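Local coordinates for protein pyruvate kinase (Toxoplasma gondii, PDB 3GG8) that probably catalyses the last step of glycolysis, passing the phosphoryl group of phosphoenolpyruvate to ADP to give pyruvate and ATP, at residues 58-63 and 359-364; 36-41 and 339-344; 315-320 and 347-352; 63-68 and 94-99. All blocks are in the same frame, centred on the assembly; numbering follows the deposited sequence.

Interaction 1 of 4, residues 58-63 and 359-364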
loop_
_atom_site.group_PDB
_atom_site.type_symbol
_atom_site.label_atom_id
_atom_site.label_comp_id
_atom_site.label_asym_id
_atom_site.label_seq_id
_atom_site.Cartn_x
_atom_site.Cartn_y
_atom_site.Cartn_z
ATOM N N ILE C 58 43.698 -7.504 -0.475
ATOM C CA ILE C 58 43.051 -6.239 -0.770
ATOM C C ILE C 58 42.359 -6.322 -2.137
ATOM O O ILE C 58 41.175 -5.977 -2.253
ATOM C CB ILE C 58 44.030 -5.055 -0.771
ATOM C CG1 ILE C 58 44.597 -4.807 0.628
ATOM C CG2 ILE C 58 43.343 -3.794 -1.340
ATOM C CD1 ILE C 58 45.761 -3.846 0.649
ATOM N N ASP C 59 43.092 -6.770 -3.164
ATOM C CA ASP C 59 42.533 -6.851 -4.535
ATOM C C ASP C 59 41.327 -7.777 -4.558
ATOM O O ASP C 59 40.403 -7.569 -5.321
ATOM C CB ASP C 59 43.572 -7.330 -5.569
ATOM C CG ASP C 59 44.754 -6.391 -5.705
ATOM O OD1 ASP C 59 44.626 -5.196 -5.347
ATOM O OD2 ASP C 59 45.820 -6.847 -6.195
ATOM N N ALA C 60 41.342 -8.779 -3.687
ATOM C CA ALA C 60 40.301 -9.802 -3.644
ATOM C C ALA C 60 39.005 -9.339 -2.979
ATOM O O ALA C 60 37.950 -9.950 -3.183
ATOM C CB ALA C 60 40.836 -11.045 -2.965
ATOM N N GLY C 61 39.084 -8.280 -2.170
ATOM C CA GLY C 61 37.920 -7.765 -1.445
ATOM C C GLY C 61 38.064 -7.485 0.047
ATOM O O GLY C 61 37.084 -7.116 0.696
ATOM N N MET C 62 39.254 -7.652 0.613
ATOM C CA MET C 62 39.447 -7.359 2.050
ATOM C C MET C 62 39.238 -5.867 2.345
ATOM O O MET C 62 39.863 -5.030 1.703
ATOM C CB MET C 62 40.844 -7.794 2.525
ATOM C CG MET C 62 41.208 -7.338 3.945
ATOM S SD MET C 62 42.661 -8.189 4.577
ATOM C CE MET C 62 43.997 -7.315 3.729
ATOM N N ASN C 63 38.364 -5.549 3.310
ATOM C CA ASN C 63 38.126 -4.173 3.740
ATOM C C ASN C 63 38.537 -3.929 5.183
ATOM O O ASN C 63 38.818 -2.796 5.583
ATOM C CB ASN C 63 36.644 -3.804 3.579
ATOM C CG ASN C 63 36.091 -4.163 2.219
ATOM O OD1 ASN C 63 35.176 -4.981 2.121
ATOM N ND2 ASN C 63 36.623 -3.539 1.158
ATOM N N THR C 359 40.089 -17.790 -0.631
ATOM C CA THR C 359 38.938 -17.730 0.254
ATOM C C THR C 359 38.273 -16.343 0.180
ATOM O O THR C 359 37.045 -16.247 0.173
ATOM C CB THR C 359 39.286 -18.129 1.714
ATOM O OG1 THR C 359 39.978 -19.387 1.716
ATOM C CG2 THR C 359 38.018 -18.270 2.560
ATOM N N VAL C 360 39.076 -15.283 0.104
ATOM C CA VAL C 360 38.526 -13.925 0.013
ATOM C C VAL C 360 37.798 -13.697 -1.310
ATOM O O VAL C 360 36.734 -13.078 -1.336
ATOM C CB VAL C 360 39.597 -12.811 0.201
ATOM C CG1 VAL C 360 38.972 -11.440 0.070
ATOM C CG2 VAL C 360 40.266 -12.926 1.533
ATOM N N GLU C 361 38.374 -14.178 -2.405
ATOM C CA GLU C 361 37.718 -14.093 -3.716
ATOM C C GLU C 361 36.394 -14.855 -3.721
ATOM O O GLU C 361 35.416 -14.410 -4.323
ATOM C CB GLU C 361 38.610 -14.667 -4.829
ATOM C CG GLU C 361 40.053 -14.183 -4.839
ATOM C CD GLU C 361 40.811 -14.631 -6.081
ATOM O OE1 GLU C 361 41.498 -13.776 -6.698
ATOM O OE2 GLU C 361 40.722 -15.826 -6.445
ATOM N N THR C 362 36.384 -16.015 -3.077
ATOM C CA THR C 362 35.212 -16.890 -3.042
ATOM C C THR C 362 34.059 -16.227 -2.283
ATOM O O THR C 362 32.907 -16.245 -2.739
ATOM C CB THR C 362 35.575 -18.278 -2.454
ATOM O OG1 THR C 362 36.610 -18.856 -3.253
ATOM C CG2 THR C 362 34.379 -19.217 -2.408
ATOM N N MET C 363 34.367 -15.621 -1.148
ATOM C CA MET C 363 33.343 -14.921 -0.395
ATOM C C MET C 363 32.818 -13.698 -1.125
ATOM O O MET C 363 31.650 -13.375 -0.980
ATOM C CB MET C 363 33.823 -14.527 1.009
ATOM C CG MET C 363 32.629 -14.358 1.963
ATOM S SD MET C 363 33.055 -14.622 3.680
ATOM C CE MET C 363 34.090 -13.188 3.902
ATOM N N ALA C 364 33.687 -13.000 -1.861
ATOM C CA ALA C 364 33.284 -11.873 -2.718
ATOM C C ALA C 364 32.319 -12.357 -3.790
ATOM O O ALA C 364 31.334 -11.688 -4.090
ATOM C CB ALA C 364 34.496 -11.235 -3.361
#
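The Schellman motif that ends helix 51-60 of the (beta/alpha)8 barrel rests here, through Ala60 and Gly61, on one side of helix 356-371. These helices follow strands 39-43 and 343-346, which are neighbours in the closed sheet, so the contact joins two adjacent helices of the outer layer. Gly61 takes a positive phi of 131°, and two bonds run back into the last turn, among them Gly61 N to Ile58 O. The reversal turns the chain off the helix and into strand 62-68. The two segments bury 188 Å² between them. The methyl of Ala60 sits between two side chains of successive residues: Ala60 CB lies 3.6 Å from Val360 CG1, and Glu361 CG meets the same methyl at 3.7 Å. The valine methyl is brought there by its torsion, CG1 standing opposite the backbone N (chi1 179°), and it reaches past Ala60 to the backbone beyond, with Val360 CG1 3.8 Å from Met62 N. Glu361 touches with its aliphatic part, while its carboxylate makes a long, weak ion pair with Arg365. Val360 also touches Cys42 and Leu346, so it packs on strands as well as on the helix end. One turn further along helix 356-371, the methyl carbon Ala364 CB comes to rest 3.7 Å from the carbonyl oxygen Ala60 O.

Interaction 2 of 4, residues 36-41 and 339-344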
loop_
_atom_site.group_PDB
_atom_site.type_symbol
_atom_site.label_atom_id
_atom_site.label_comp_id
_atom_site.label_asym_id
_atom_site.label_seq_id
_atom_site.Cartn_x
_atom_site.Cartn_y
_atom_site.Cartn_z
ATOM N N HIS C 36 30.558 -6.185 -5.523
ATOM C CA HIS C 36 29.621 -6.553 -4.445
ATOM C C HIS C 36 29.585 -5.475 -3.345
ATOM O O HIS C 36 30.582 -4.770 -3.111
ATOM C CB HIS C 36 30.009 -7.898 -3.836
ATOM C CG HIS C 36 31.311 -7.864 -3.101
ATOM N ND1 HIS C 36 32.502 -8.233 -3.685
ATOM C CD2 HIS C 36 31.617 -7.474 -1.842
ATOM C CE1 HIS C 36 33.485 -8.065 -2.818
ATOM N NE2 HIS C 36 32.974 -7.613 -1.691
ATOM N N ARG C 37 28.437 -5.362 -2.679
ATOM C CA ARG C 37 28.182 -4.306 -1.683
ATOM C C ARG C 37 28.546 -4.694 -0.244
ATOM O O ARG C 37 29.026 -3.862 0.541
ATOM C CB ARG C 37 26.716 -3.866 -1.774
ATOM C CG ARG C 37 26.159 -3.851 -3.201
ATOM C CD ARG C 37 26.717 -2.691 -4.033
ATOM N NE ARG C 37 26.419 -1.395 -3.415
ATOM C CZ ARG C 37 25.241 -0.775 -3.481
ATOM N NH1 ARG C 37 24.238 -1.323 -4.155
ATOM N NH2 ARG C 37 25.064 0.392 -2.871
ATOM N N THR C 38 28.328 -5.959 0.099
ATOM C CA THR C 38 28.730 -6.519 1.400
ATOM C C THR C 38 30.243 -6.359 1.673
ATOM O O THR C 38 31.058 -6.547 0.775
ATOM C CB THR C 38 28.241 -8.011 1.524
ATOM O OG1 THR C 38 26.842 -8.088 1.177
ATOM C CG2 THR C 38 28.421 -8.543 2.919
ATOM N N ARG C 39 30.597 -5.963 2.899
ATOM C CA ARG C 39 31.983 -5.724 3.324
ATOM C C ARG C 39 32.632 -7.009 3.866
ATOM O O ARG C 39 31.960 -7.838 4.478
ATOM C CB ARG C 39 31.970 -4.701 4.457
ATOM C CG ARG C 39 32.091 -3.246 4.079
ATOM C CD ARG C 39 31.354 -2.834 2.854
ATOM N NE ARG C 39 32.118 -2.966 1.612
ATOM C CZ ARG C 39 33.155 -2.207 1.249
ATOM N NH1 ARG C 39 33.728 -2.419 0.078
ATOM N NH2 ARG C 39 33.637 -1.254 2.043
ATOM N N ILE C 40 33.935 -7.187 3.650
ATOM C CA ILE C 40 34.584 -8.446 4.052
ATOM C C ILE C 40 35.632 -8.202 5.138
ATOM O O ILE C 40 36.533 -7.368 4.967
ATOM C CB ILE C 40 35.188 -9.203 2.846
ATOM C CG1 ILE C 40 34.082 -9.608 1.848
ATOM C CG2 ILE C 40 35.982 -10.423 3.302
ATOM C CD1 ILE C 40 34.590 -10.156 0.539
ATOM N N VAL C 41 35.477 -8.909 6.260
ATOM C CA VAL C 41 36.440 -8.844 7.366
ATOM C C VAL C 41 37.345 -10.086 7.349
ATOM O O VAL C 41 36.857 -11.231 7.277
ATOM C CB VAL C 41 35.735 -8.701 8.744
ATOM C CG1 VAL C 41 36.760 -8.564 9.878
ATOM C CG2 VAL C 41 34.726 -7.523 8.735
ATOM N N ASP C 339 19.849 -11.885 4.880
ATOM C CA ASP C 339 19.320 -11.488 6.179
ATOM C C ASP C 339 19.517 -9.976 6.345
ATOM O O ASP C 339 18.754 -9.324 7.055
ATOM C CB ASP C 339 20.088 -12.191 7.311
ATOM C CG ASP C 339 19.551 -13.584 7.640
ATOM O OD1 ASP C 339 18.644 -14.085 6.920
ATOM O OD2 ASP C 339 20.055 -14.162 8.643
ATOM N N GLY C 340 20.573 -9.448 5.719
ATOM C CA GLY C 340 20.842 -8.013 5.705
ATOM C C GLY C 340 22.176 -7.598 6.293
ATOM O O GLY C 340 22.359 -6.441 6.656
ATOM N N THR C 341 23.122 -8.523 6.366
ATOM C CA THR C 341 24.387 -8.260 7.057
ATOM C C THR C 341 25.242 -7.198 6.355
ATOM O O THR C 341 25.266 -7.136 5.131
ATOM C CB THR C 341 25.219 -9.570 7.275
ATOM O OG1 THR C 341 26.200 -9.347 8.301
ATOM C CG2 THR C 341 25.910 -10.009 5.978
ATOM N N ASP C 342 25.937 -6.378 7.143
ATOM C CA ASP C 342 26.831 -5.375 6.596
ATOM C C ASP C 342 28.137 -6.011 6.208
ATOM O O ASP C 342 28.681 -5.695 5.140
ATOM C CB ASP C 342 27.082 -4.238 7.594
ATOM C CG ASP C 342 25.882 -3.312 7.728
ATOM O OD1 ASP C 342 25.753 -2.369 6.914
ATOM O OD2 ASP C 342 25.056 -3.538 8.641
ATOM N N CYS C 343 28.637 -6.893 7.092
ATOM C CA CYS C 343 29.907 -7.601 6.921
ATOM C C CYS C 343 29.779 -9.110 7.076
ATOM O O CYS C 343 28.939 -9.621 7.826
ATOM C CB CYS C 343 30.959 -7.122 7.922
ATOM S SG CYS C 343 31.239 -5.337 7.982
ATOM N N VAL C 344 30.635 -9.811 6.342
ATOM C CA VAL C 344 30.867 -11.237 6.526
ATOM C C VAL C 344 32.339 -11.403 6.934
ATOM O O VAL C 344 33.209 -10.667 6.458
ATOM C CB VAL C 344 30.502 -12.044 5.253
ATOM C CG1 VAL C 344 28.987 -12.195 5.135
ATOM C CG2 VAL C 344 31.077 -11.372 3.996
#
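Thr38 CG2 lies to one side of the plane of the Asp342-Cys343 peptide, 3.6 Å from Asp342 O; Arg39 CB is set slightly to the other side, beyond the oxygen. At the edge, in the carbonyl plane, Arg39 N donates a nearly straight bond (169°) to Asp342 O. Two further bonds continue the parallel ladder. Val344 N gives its hydrogen to Arg39 O at 3.0 Å, and Val41 N gives its own to Val344 O at 2.9 Å, both acceptors being met nearly head-on. Strands 39-43 and 343-346 are the first and last of the eight-stranded barrel, so this ladder is the seam that closes it. On one face of the sheet Cys343 SG packs 3.7 Å from Arg39 CB, while Val41 CG2 leans on Cys343 CB at 3.9 Å. On the other, Val344 CG2 occupies the position between its backbone N and carbonyl carbon (chi1 -77°), from which it meets Thr38 CG2 at 4.0 Å and, slightly farther off, Ile40 CG1. The hydroxyl of Thr38 bonds to Glu371, and the carboxylate of Asp342 bonds to the backbone N of Val309. The seam is thus bonded by main-chain groups alone, with methyls and a thiol packed alongside, whereas the polar ends of Thr38 and Asp342 tie it to helix 356-371 and strand 309-312.

Interaction 3 of 4, residues 315-320 and 347-352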
loop_
_atom_site.group_PDB
_atom_site.type_symbol
_atom_site.label_atom_id
_atom_site.label_comp_id
_atom_site.label_asym_id
_atom_site.label_seq_id
_atom_site.Cartn_x
_atom_site.Cartn_y
_atom_site.Cartn_z
ATOM N N MET C 315 31.826 -19.847 8.825
ATOM C CA MET C 315 31.462 -19.261 7.536
ATOM C C MET C 315 31.881 -20.127 6.351
ATOM O O MET C 315 31.044 -20.767 5.708
ATOM C CB MET C 315 32.033 -17.841 7.418
ATOM C CG MET C 315 31.407 -16.867 8.432
ATOM S SD MET C 315 29.676 -16.459 8.047
ATOM C CE MET C 315 29.966 -15.089 6.945
ATOM N N LEU C 316 33.183 -20.168 6.091
ATOM C CA LEU C 316 33.757 -20.964 5.012
ATOM C C LEU C 316 34.853 -21.887 5.557
ATOM O O LEU C 316 35.960 -21.939 5.018
ATOM C CB LEU C 316 34.347 -20.022 3.957
ATOM C CG LEU C 316 33.610 -19.581 2.688
ATOM C CD1 LEU C 316 32.125 -19.533 2.821
ATOM C CD2 LEU C 316 34.155 -18.253 2.189
ATOM N N GLU C 317 34.537 -22.638 6.606
ATOM C CA GLU C 317 35.579 -23.283 7.398
ATOM C C GLU C 317 36.333 -24.410 6.703
ATOM O O GLU C 317 37.517 -24.626 6.991
ATOM C CB GLU C 317 35.082 -23.643 8.807
ATOM C CG GLU C 317 34.662 -22.363 9.558
ATOM C CD GLU C 317 35.036 -22.314 11.044
ATOM O OE1 GLU C 317 35.048 -23.388 11.687
ATOM O OE2 GLU C 317 35.282 -21.182 11.570
ATOM N N SER C 318 35.685 -25.071 5.743
ATOM C CA SER C 318 36.322 -26.153 4.994
ATOM C C SER C 318 37.445 -25.647 4.087
ATOM O O SER C 318 38.292 -26.423 3.648
ATOM C CB SER C 318 35.290 -26.908 4.158
ATOM O OG SER C 318 34.940 -26.178 2.993
ATOM N N MET C 319 37.438 -24.348 3.802
ATOM C CA MET C 319 38.458 -23.738 2.938
ATOM C C MET C 319 39.808 -23.502 3.629
ATOM O O MET C 319 40.784 -23.094 2.990
ATOM C CB MET C 319 37.931 -22.442 2.309
ATOM C CG MET C 319 36.802 -22.664 1.311
ATOM S SD MET C 319 36.442 -21.144 0.414
ATOM C CE MET C 319 37.707 -21.169 -0.855
ATOM N N ILE C 320 39.852 -23.734 4.939
ATOM C CA ILE C 320 41.116 -23.819 5.648
ATOM C C ILE C 320 42.010 -24.864 4.963
ATOM O O ILE C 320 43.232 -24.722 4.939
ATOM C CB ILE C 320 40.911 -24.160 7.147
ATOM C CG1 ILE C 320 40.349 -22.947 7.877
ATOM C CG2 ILE C 320 42.242 -24.609 7.788
ATOM C CD1 ILE C 320 39.715 -23.257 9.206
ATOM N N SER C 347 37.697 -16.185 9.556
ATOM C CA SER C 347 38.502 -16.380 10.758
ATOM C C SER C 347 39.735 -17.202 10.436
ATOM O O SER C 347 40.701 -16.654 9.898
ATOM C CB SER C 347 37.664 -16.982 11.893
ATOM O OG SER C 347 36.694 -16.033 12.313
ATOM N N GLY C 348 39.708 -18.494 10.761
ATOM C CA GLY C 348 40.824 -19.398 10.481
ATOM C C GLY C 348 41.130 -19.542 8.994
ATOM O O GLY C 348 42.287 -19.825 8.608
ATOM N N GLU C 349 40.106 -19.350 8.153
ATOM C CA GLU C 349 40.274 -19.492 6.700
ATOM C C GLU C 349 41.402 -18.614 6.164
ATOM O O GLU C 349 42.087 -19.013 5.225
ATOM C CB GLU C 349 38.970 -19.185 5.939
ATOM C CG GLU C 349 37.747 -20.000 6.377
ATOM C CD GLU C 349 36.854 -19.253 7.387
ATOM O OE1 GLU C 349 35.608 -19.402 7.326
ATOM O OE2 GLU C 349 37.392 -18.522 8.245
ATOM N N THR C 350 41.570 -17.426 6.750
ATOM C CA THR C 350 42.634 -16.464 6.345
ATOM C C THR C 350 43.808 -16.446 7.344
ATOM O O THR C 350 44.954 -16.196 6.954
ATOM C CB THR C 350 42.100 -14.967 6.166
ATOM O OG1 THR C 350 41.485 -14.506 7.380
ATOM C CG2 THR C 350 41.090 -14.842 5.042
ATOM N N ALA C 351 43.524 -16.689 8.623
ATOM C CA ALA C 351 44.583 -16.689 9.641
ATOM C C ALA C 351 45.508 -17.915 9.520
ATOM O O ALA C 351 46.741 -17.796 9.598
ATOM C CB ALA C 351 43.993 -16.570 11.055
ATOM N N ASN C 352 44.897 -19.080 9.313
ATOM C CA ASN C 352 45.569 -20.360 9.386
ATOM C C ASN C 352 45.188 -21.220 8.175
ATOM O O ASN C 352 45.201 -22.455 8.252
ATOM C CB ASN C 352 45.144 -21.110 10.666
ATOM C CG ASN C 352 45.270 -20.279 11.927
ATOM O OD1 ASN C 352 44.274 -20.025 12.607
ATOM N ND2 ASN C 352 46.485 -19.870 12.264
HETATM O O HOH W 1 34.710 -18.853 9.713
HETATM O O HOH W 2 42.185 -20.913 3.462
#
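Glu349 reaches out of helix 348-351 and accepts a hydrogen bond from the backbone of Leu316, Leu316 N to Glu349 OE1 at 2.8 Å. The shape of the glutamate makes this possible: CG stands opposite the carbonyl carbon (chi1 -55°), and the chain then bends sharply at chi2 (97°) instead of extending, which folds the carboxylate back across the start of its own helix. Its second oxygen is thereby brought to Ser347, whose backbone N donates to Glu349 OE2 at 2.7 Å. Each of the two donors lies nearly in line with the C-O bond it meets, although both N-H groups are bent away from straight; both oxygens are held. Water 1 adds a third hold, giving one hydrogen to Glu349 OE1 and one to Glu317 OE2 while accepting from Met315 N. The carboxylates of Glu317 and Glu349, turned 90° to each other, are thus linked by water, Glu317 OE2 and Glu349 OE1 being 4.6 Å apart. Ile320 packs its side chain on the backbone of the short helix. Its CG1 lies over the first turn, 3.6 Å from Glu349 N, and its CG2 branch touches Asn352 O at 3.7 Å. Water 2 joins the two backbones, donating to Met319 O and Glu349 O. The contact links the loop after strand 309-312 to the helix after strand 343-346; Leu316, Met319 and Glu349 all lean on Thr359 of helix 356-371, while Met315 and Leu316 touch Val333 of helix 327-339.

Interaction 4 of 4, residues 63-68 and 94-99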
loop_
_atom_site.group_PDB
_atom_site.type_symbol
_atom_site.label_atom_id
_atom_site.label_comp_id
_atom_site.label_asym_id
_atom_site.label_seq_id
_atom_site.Cartn_x
_atom_site.Cartn_y
_atom_site.Cartn_z
ATOM N N ASN C 63 38.364 -5.549 3.310
ATOM C CA ASN C 63 38.126 -4.173 3.740
ATOM C C ASN C 63 38.537 -3.929 5.183
ATOM O O ASN C 63 38.818 -2.796 5.583
ATOM C CB ASN C 63 36.644 -3.804 3.579
ATOM C CG ASN C 63 36.091 -4.163 2.219
ATOM O OD1 ASN C 63 35.176 -4.981 2.121
ATOM N ND2 ASN C 63 36.623 -3.539 1.158
ATOM N N VAL C 64 38.534 -4.994 5.983
ATOM C CA VAL C 64 38.833 -4.870 7.414
ATOM C C VAL C 64 39.794 -5.978 7.827
ATOM O O VAL C 64 39.625 -7.133 7.413
ATOM C CB VAL C 64 37.545 -4.956 8.292
ATOM C CG1 VAL C 64 37.876 -4.797 9.789
ATOM C CG2 VAL C 64 36.466 -3.917 7.831
ATOM N N CYS C 65 40.778 -5.596 8.648
ATOM C CA CYS C 65 41.744 -6.510 9.256
ATOM C C CYS C 65 41.488 -6.716 10.752
ATOM O O CYS C 65 41.675 -5.797 11.557
ATOM C CB CYS C 65 43.163 -5.976 9.067
ATOM S SG CYS C 65 43.578 -5.719 7.335
ATOM N N ARG C 66 41.098 -7.942 11.091
ATOM C CA ARG C 66 40.881 -8.390 12.455
ATOM C C ARG C 66 42.157 -8.944 13.085
ATOM O O ARG C 66 42.760 -9.882 12.559
ATOM C CB ARG C 66 39.809 -9.478 12.481
ATOM C CG ARG C 66 39.666 -10.185 13.836
ATOM C CD ARG C 66 38.393 -11.012 13.838
ATOM N NE ARG C 66 38.153 -11.745 15.084
ATOM C CZ ARG C 66 38.493 -13.018 15.283
ATOM N NH1 ARG C 66 39.101 -13.703 14.316
ATOM N NH2 ARG C 66 38.224 -13.606 16.449
ATOM N N LEU C 67 42.564 -8.343 14.198
ATOM C CA LEU C 67 43.623 -8.861 15.037
ATOM C C LEU C 67 42.973 -9.616 16.199
ATOM O O LEU C 67 42.348 -9.012 17.072
ATOM C CB LEU C 67 44.448 -7.714 15.591
ATOM C CG LEU C 67 44.974 -6.625 14.652
ATOM C CD1 LEU C 67 45.605 -5.505 15.473
ATOM C CD2 LEU C 67 45.954 -7.213 13.629
ATOM N N ASN C 68 43.096 -10.939 16.188
ATOM C CA ASN C 68 42.588 -11.770 17.262
ATOM C C ASN C 68 43.495 -11.819 18.500
ATOM O O ASN C 68 44.436 -12.615 18.554
ATOM C CB ASN C 68 42.311 -13.186 16.756
ATOM C CG ASN C 68 41.643 -14.039 17.803
ATOM O OD1 ASN C 68 41.406 -13.583 18.930
ATOM N ND2 ASN C 68 41.348 -15.282 17.459
ATOM N N ALA C 94 43.270 2.027 -1.006
ATOM C CA ALA C 94 42.616 1.193 -0.003
ATOM C C ALA C 94 42.818 1.770 1.397
ATOM O O ALA C 94 43.935 2.153 1.770
ATOM C CB ALA C 94 43.130 -0.223 -0.070
ATOM N N ARG C 95 41.727 1.862 2.150
ATOM C CA ARG C 95 41.756 2.428 3.497
ATOM C C ARG C 95 41.215 1.404 4.477
ATOM O O ARG C 95 40.193 1.621 5.133
ATOM C CB ARG C 95 40.963 3.727 3.566
ATOM C CG ARG C 95 41.512 4.807 2.667
ATOM C CD ARG C 95 42.918 5.206 3.094
ATOM N NE ARG C 95 43.418 6.350 2.346
ATOM C CZ ARG C 95 43.015 7.598 2.557
ATOM N NH1 ARG C 95 42.094 7.847 3.484
ATOM N NH2 ARG C 95 43.517 8.594 1.835
ATOM N N LEU C 96 41.921 0.281 4.546
ATOM C CA LEU C 96 41.572 -0.850 5.383
ATOM C C LEU C 96 41.411 -0.414 6.830
ATOM O O LEU C 96 42.235 0.340 7.355
ATOM C CB LEU C 96 42.695 -1.893 5.312
ATOM C CG LEU C 96 42.952 -2.621 4.000
ATOM C CD1 LEU C 96 44.280 -3.363 4.080
ATOM C CD2 LEU C 96 41.813 -3.592 3.711
ATOM N N ALA C 97 40.350 -0.882 7.478
ATOM C CA ALA C 97 40.199 -0.621 8.910
ATOM C C ALA C 97 40.847 -1.752 9.682
ATOM O O ALA C 97 40.960 -2.877 9.186
ATOM C CB ALA C 97 38.738 -0.471 9.291
ATOM N N ILE C 98 41.283 -1.431 10.894
ATOM C CA ILE C 98 41.897 -2.394 11.802
ATOM C C ILE C 98 40.994 -2.576 13.029
ATOM O O ILE C 98 40.600 -1.606 13.674
ATOM C CB ILE C 98 43.334 -1.964 12.169
ATOM C CG1 ILE C 98 44.188 -1.871 10.890
ATOM C CG2 ILE C 98 43.962 -2.937 13.163
ATOM C CD1 ILE C 98 45.574 -1.275 11.109
ATOM N N LEU C 99 40.617 -3.833 13.274
ATOM C CA LEU C 99 39.745 -4.226 14.371
ATOM C C LEU C 99 40.540 -5.067 15.389
ATOM O O LEU C 99 41.091 -6.106 15.019
ATOM C CB LEU C 99 38.546 -5.016 13.785
ATOM C CG LEU C 99 37.416 -5.600 14.661
ATOM C CD1 LEU C 99 36.029 -5.305 14.081
ATOM C CD2 LEU C 99 37.555 -7.107 14.869
#
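Leu99 fits its side chain into the hollow between Val64 and Arg66 of the neighbouring strand: Leu99 CB meets Val64 CG1 at 4.1 Å, and Leu99 CD2 lies 3.9 Å from Arg66 CG. The arginine presents a straight aliphatic flank because its chain is extended from CG to NE (chi2 168°, chi3 180°). Its guanidinium passes beyond the leucine to a salt bridge with Asp101 and a hydrogen bond with Thr43. Ala97, being small, offers only its CB, 4.4 Å from Val64 CG2 on the same face. These side chains point into the barrel. The strands belong to a beta-alpha-beta unit, the right-handed crossover running through helix 74-90, and its parallel ladder is bound by four backbone bonds, including Cys65 N to Ala97 O at 2.8 Å and Leu99 N to Cys65 O. On the opposite face, beneath that helix, Leu67 CD1 is set against Ile98 CG2 at 3.8 Å, the two side chains crossing at a slant. Leu67 also reaches His77, Thr80 and Val81, and Cys65 touches Ile84. At the start of the ladder the forked end of Leu96 lies against the start of strand 62-68, CD2 sitting 3.6 Å from Asn63 C and CD1 4.1 Å from Cys65 SG.

How the interactions relate
Interactions 2 and 4 are ladders of one barrel, centres 14 Å apart, and strands 39-43 and 62-68 join them: Asn63 OD1 lies 3.0 Å from Ile40 N, a probable hydrogen bond. Asn63 is also shared by interactions 1 and 4. Interaction 1 packs two helices against the outside of the sheet, 12 Å from interaction 2 between centres, where Met363 CE packs 3.4 Å from Ile40 CG2. Interaction 3 meets interaction 1 through Thr359 CG2, which is 3.6 Å from Glu349 CB. It gathers loops beyond the C-terminal strand ends, where barrels of this kind carry their active site, and its Ser347 OG lies 3.9 Å from Arg66 NH1 of interaction 4.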